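PDB 4OW5: fusolin from Unidentified entomopoxvirus, which enhances the virulence of insect poxviruses, crystallises in vivo into viral spindles, and carries a chitin-binding domain of the lytic polysaccharide monooxygenase family. Local coordinates for the interface of chains A and B. Residues are numbered along the deposited sequence; one frame, centred on the assembly and turned at random. Chains: chain A/B, Fusolin.

Contact 1: the interface of chains A and B. Residues chain A 6, 120-123; chain B 349, 353.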
loop_
_atom_site.group_PDB
_atom_site.type_symbol
_atom_site.label_atom_id
_atom_site.label_comp_id
_atom_site.label_asym_id
_atom_site.label_seq_id
_atom_site.Cartn_x
_atom_site.Cartn_y
_atom_site.Cartn_z
ATOM N N PHE A 6 -13.998 -12.910 11.952
ATOM C CA PHE A 6 -14.054 -11.968 10.817
ATOM C C PHE A 6 -13.968 -10.538 11.309
ATOM O O PHE A 6 -14.889 -10.127 12.005
ATOM C CB PHE A 6 -15.310 -12.127 9.944
ATOM C CG PHE A 6 -15.150 -11.289 8.698
ATOM C CD1 PHE A 6 -14.197 -11.617 7.750
ATOM C CD2 PHE A 6 -15.837 -10.090 8.549
ATOM C CE1 PHE A 6 -13.904 -10.761 6.706
ATOM C CE2 PHE A 6 -15.614 -9.270 7.434
ATOM C CZ PHE A 6 -14.651 -9.626 6.511
ATOM N N THR A 120 -6.473 -9.371 6.166
ATOM C CA THR A 120 -7.733 -9.538 5.485
ATOM C C THR A 120 -7.788 -8.389 4.478
ATOM O O THR A 120 -7.643 -7.231 4.881
ATOM C CB THR A 120 -8.912 -9.474 6.466
ATOM O OG1 THR A 120 -8.896 -10.647 7.289
ATOM C CG2 THR A 120 -10.272 -9.300 5.732
ATOM N N VAL A 121 -8.020 -8.683 3.208
ATOM C CA VAL A 121 -8.055 -7.679 2.146
ATOM C C VAL A 121 -9.482 -7.340 1.799
ATOM O O VAL A 121 -10.175 -8.165 1.221
ATOM C CB VAL A 121 -7.299 -8.183 0.901
ATOM C CG1 VAL A 121 -7.407 -7.181 -0.243
ATOM C CG2 VAL A 121 -5.833 -8.498 1.245
ATOM N N ILE A 122 -9.905 -6.112 2.104
ATOM C CA ILE A 122 -11.257 -5.643 1.834
ATOM C C ILE A 122 -11.241 -4.722 0.596
ATOM O O ILE A 122 -10.726 -3.613 0.669
ATOM C CB ILE A 122 -11.833 -4.925 3.095
ATOM C CG1 ILE A 122 -11.752 -5.910 4.321
ATOM C CG2 ILE A 122 -13.300 -4.415 2.832
ATOM C CD1 ILE A 122 -12.189 -5.365 5.563
ATOM N N PRO A 123 -11.843 -5.130 -0.529
ATOM C CA PRO A 123 -11.874 -4.240 -1.706
ATOM C C PRO A 123 -12.824 -3.050 -1.527
ATOM O O PRO A 123 -13.871 -3.168 -0.901
ATOM C CB PRO A 123 -12.341 -5.163 -2.855
ATOM C CG PRO A 123 -12.431 -6.544 -2.283
ATOM C CD PRO A 123 -12.570 -6.393 -0.798
ATOM N N ILE B 349 -15.711 -12.011 2.833
ATOM C CA ILE B 349 -15.383 -10.574 2.771
ATOM C C ILE B 349 -16.393 -9.844 1.893
ATOM O O ILE B 349 -16.959 -8.833 2.319
ATOM C CB ILE B 349 -13.955 -10.353 2.234
ATOM C CG1 ILE B 349 -12.874 -10.896 3.189
ATOM C CG2 ILE B 349 -13.702 -8.871 1.958
ATOM C CD1 ILE B 349 -11.528 -11.096 2.490
ATOM N N THR B 353 -18.982 -7.189 4.103
ATOM C CA THR B 353 -18.388 -5.852 4.119
ATOM C C THR B 353 -19.117 -5.026 3.069
ATOM O O THR B 353 -19.636 -5.576 2.098
ATOM C CB THR B 353 -16.870 -5.820 3.894
ATOM O OG1 THR B 353 -16.557 -6.155 2.546
ATOM C CG2 THR B 353 -16.100 -6.689 4.863
HETATM O O HOH W 1 -16.427 -4.142 0.519
#

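Contact 2: the interface of chains A and B. Residues chain A 345, 348-349, 352-353; chain B 5-6, 137, 188.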
loop_
_atom_site.group_PDB
_atom_site.type_symbol
_atom_site.label_atom_id
_atom_site.label_comp_id
_atom_site.label_asym_id
_atom_site.label_seq_id
_atom_site.Cartn_x
_atom_site.Cartn_y
_atom_site.Cartn_z
ATOM N N TYR A 345 14.355 -0.580 -16.856
ATOM C CA TYR A 345 13.936 0.389 -15.818
ATOM C C TYR A 345 14.065 -0.249 -14.438
ATOM O O TYR A 345 14.551 0.401 -13.536
ATOM C CB TYR A 345 12.513 0.873 -16.045
ATOM C CG TYR A 345 12.187 2.112 -15.256
ATOM C CD1 TYR A 345 12.787 3.330 -15.559
ATOM C CD2 TYR A 345 11.287 2.075 -14.194
ATOM C CE1 TYR A 345 12.526 4.472 -14.811
ATOM C CE2 TYR A 345 11.007 3.223 -13.442
ATOM C CZ TYR A 345 11.627 4.418 -13.758
ATOM O OH TYR A 345 11.332 5.594 -13.084
ATOM N N TYR A 348 17.668 0.007 -13.484
ATOM C CA TYR A 348 17.996 1.408 -13.185
ATOM C C TYR A 348 17.617 1.740 -11.727
ATOM O O TYR A 348 18.410 2.320 -11.000
ATOM C CB TYR A 348 17.301 2.393 -14.148
ATOM C CG TYR A 348 18.011 3.735 -14.221
ATOM C CD1 TYR A 348 17.755 4.732 -13.283
ATOM C CD2 TYR A 348 19.031 3.953 -15.139
ATOM C CE1 TYR A 348 18.453 5.930 -13.293
ATOM C CE2 TYR A 348 19.769 5.131 -15.130
ATOM C CZ TYR A 348 19.431 6.147 -14.251
ATOM O OH TYR A 348 20.140 7.321 -14.227
ATOM N N ILE A 349 16.430 1.314 -11.289
ATOM C CA ILE A 349 15.990 1.554 -9.902
ATOM C C ILE A 349 16.991 0.952 -8.923
ATOM O O ILE A 349 17.442 1.641 -8.005
ATOM C CB ILE A 349 14.586 0.965 -9.655
ATOM C CG1 ILE A 349 13.494 1.680 -10.475
ATOM C CG2 ILE A 349 14.230 1.013 -8.170
ATOM C CD1 ILE A 349 12.217 0.844 -10.594
ATOM N N HIS A 352 20.376 2.968 -9.011
ATOM C CA HIS A 352 20.415 4.415 -8.736
ATOM C C HIS A 352 19.510 4.844 -7.590
ATOM O O HIS A 352 19.219 6.034 -7.447
ATOM C CB HIS A 352 20.123 5.199 -10.026
ATOM C CG HIS A 352 21.110 4.844 -11.084
ATOM N ND1 HIS A 352 22.420 5.284 -11.014
ATOM C CD2 HIS A 352 21.004 3.966 -12.107
ATOM C CE1 HIS A 352 23.039 4.734 -12.052
ATOM N NE2 HIS A 352 22.231 3.922 -12.722
ATOM N N THR A 353 19.202 3.913 -6.692
ATOM C CA THR A 353 18.500 4.184 -5.438
ATOM C C THR A 353 19.225 3.412 -4.344
ATOM O O THR A 353 19.851 2.388 -4.618
ATOM C CB THR A 353 17.003 3.848 -5.453
ATOM O OG1 THR A 353 16.807 2.438 -5.485
ATOM C CG2 THR A 353 16.246 4.527 -6.572
ATOM N N THR B 5 13.417 11.671 -16.212
ATOM C CA THR B 5 13.564 10.299 -16.699
ATOM C C THR B 5 13.717 9.359 -15.532
ATOM O O THR B 5 13.373 8.196 -15.672
ATOM C CB THR B 5 14.662 10.131 -17.706
ATOM O OG1 THR B 5 15.834 10.775 -17.231
ATOM C CG2 THR B 5 14.241 10.628 -19.071
ATOM N N PHE B 6 14.206 9.817 -14.398
ATOM C CA PHE B 6 14.258 8.935 -13.215
ATOM C C PHE B 6 14.022 9.730 -11.948
ATOM O O PHE B 6 14.859 10.575 -11.651
ATOM C CB PHE B 6 15.577 8.155 -13.084
ATOM C CG PHE B 6 15.430 7.123 -11.991
ATOM C CD1 PHE B 6 14.572 6.050 -12.151
ATOM C CD2 PHE B 6 16.024 7.308 -10.748
ATOM C CE1 PHE B 6 14.278 5.208 -11.097
ATOM C CE2 PHE B 6 15.807 6.394 -9.707
ATOM C CZ PHE B 6 14.939 5.338 -9.901
ATOM N N GLU B 137 17.411 11.862 -12.349
ATOM C CA GLU B 137 17.910 12.118 -13.699
ATOM C C GLU B 137 16.848 12.912 -14.436
ATOM O O GLU B 137 15.683 12.485 -14.528
ATOM C CB GLU B 137 18.275 10.816 -14.458
ATOM C CG GLU B 137 19.031 11.107 -15.742
ATOM C CD GLU B 137 19.252 9.931 -16.674
ATOM O OE1 GLU B 137 18.248 9.304 -17.073
ATOM O OE2 GLU B 137 20.414 9.690 -17.077
ATOM N N GLN B 188 18.479 6.600 -18.938
ATOM C CA GLN B 188 17.106 6.527 -19.402
ATOM C C GLN B 188 16.780 7.667 -20.416
ATOM O O GLN B 188 15.664 7.714 -20.939
ATOM C CB GLN B 188 16.182 6.629 -18.166
ATOM C CG GLN B 188 16.093 5.347 -17.322
ATOM C CD GLN B 188 15.440 4.219 -18.104
ATOM O OE1 GLN B 188 14.294 4.331 -18.550
ATOM N NE2 GLN B 188 16.133 3.099 -18.292
#

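Contact 1: the interface of chains A and B
The ring of A:Phe6 is met at its edge by chain B. The methyl CG2 of B:Thr353 lies in the ring plane, 3.7 Å from CZ of A:Phe6. At the neighbouring rim position, B:Ile349 CG1 lies 3.7 Å from A:Phe6 CE1 and a little off the ring plane. Both chain B side chains run at about a right angle to the phenylalanine. This is a mainly apolar interface patch. The last turn of helix 338-352 of chain B, with the residue that follows it, packs on strands 2-6 and 120-123 of chain A. B:Ile349 gives most of chain B's share, with 71 Å² of its surface hidden. Its CG1 stands anti to the carbonyl carbon (chi1 -66°), which sends the two branches apart along strand 120-123. The CD1 end lies 3.9 Å from CG2 of A:Thr120, the two side chains running antiparallel, side by side. CD1 also rests against the carbonyl oxygen of A:Val121. The other branch, CG2, comes to 3.9 Å from CD of A:Pro123, on the proline ring. CG2 of A:Ile122 packs on CB and OG1 of B:Thr353. That hydroxyl sits between the backbone N and the carbonyl carbon (chi1 70°). From there it turns back to the helix end and donates a hydrogen bond of 2.7 Å from OG1 of B:Thr353 to O of B:Ile349. The donor stands above the carbonyl plane, 40° out of it. The bond fixes the rotation of B:Thr353, so its methyl is held toward A:Phe6. Water 1 links the chains: it lies 2.9 Å from OG1 of B:Thr353 and 3.1 Å from the carbonyl oxygen of A:Pro123.

Contact 2: the interface of chains A and B
A:Tyr348 and A:Tyr345 of helix 338-352 pack on B:Phe6, in strand 2-6 of the lytic polysaccharide monooxygenase-family domain. B:Phe6 is the tightly packed part, with 77 Å² of its surface hidden. A:Tyr348 lies against one face of its ring in an edge-to-face contact, with centroids 5.0 Å apart and planes 58° apart. The CD1-CE1 side of the tyrosine does the touching. CE1 of A:Tyr348 is 3.5 Å from CG of B:Phe6, and CD1 stands over the rim. CG of A:Tyr348 is anti to the backbone N (chi1 -158°), which carries the ring to the face of B:Phe6. A:Tyr345 comes in at the edge of the phenylalanine: its CE1 lies in the B:Phe6 plane, and its phenol oxygen OH is 3.4 Å from CD1 of B:Phe6. CD2 of A:His352, from the same helix, covers one face of the A:Tyr348 ring over the centre. Packing is looser toward B:Gln188 and B:Glu137. CG of the poorly ordered B:Gln188 lies near the rim of the other face, 3.9 Å from CD2 of A:Tyr348. The amide carbon CD of B:Gln188 sits in plane at the edge of the A:Tyr345 ring, with the amide turned steeply against that ring. OH of A:Tyr348 passes beside the carboxylate of B:Glu137, 3.7 Å from OE2 of B:Glu137, too far for a hydrogen bond. This carboxylate is held from its own chain. OE1 of B:Glu137 accepts a bond of 2.8 Å from OG1 of B:Thr5, on the anti side and 29° out of the carboxylate plane. The same oxygen takes a longer bond from the backbone N of B:Gln188 on its syn lone pair.

The C-alpha centres of contact 1 and contact 2 are about 36 Å apart. Both use the same three residues, Phe6 of one chain with Ile349 and Thr353 of the other. The chains exchange roles between them, as the two-fold symmetry of the interface requires. Contact 1 shows how the helix 338-352 end meets strand 120-123; contact 2 shows how Tyr345 and Tyr348 of the same helix reach strand 131-140 and residue 188. Each chain thus lays its C-terminal helix on its partner's domain. This reciprocal packing joins the two chains of the deposited assembly and may contribute to a dimer and to spindle crystals.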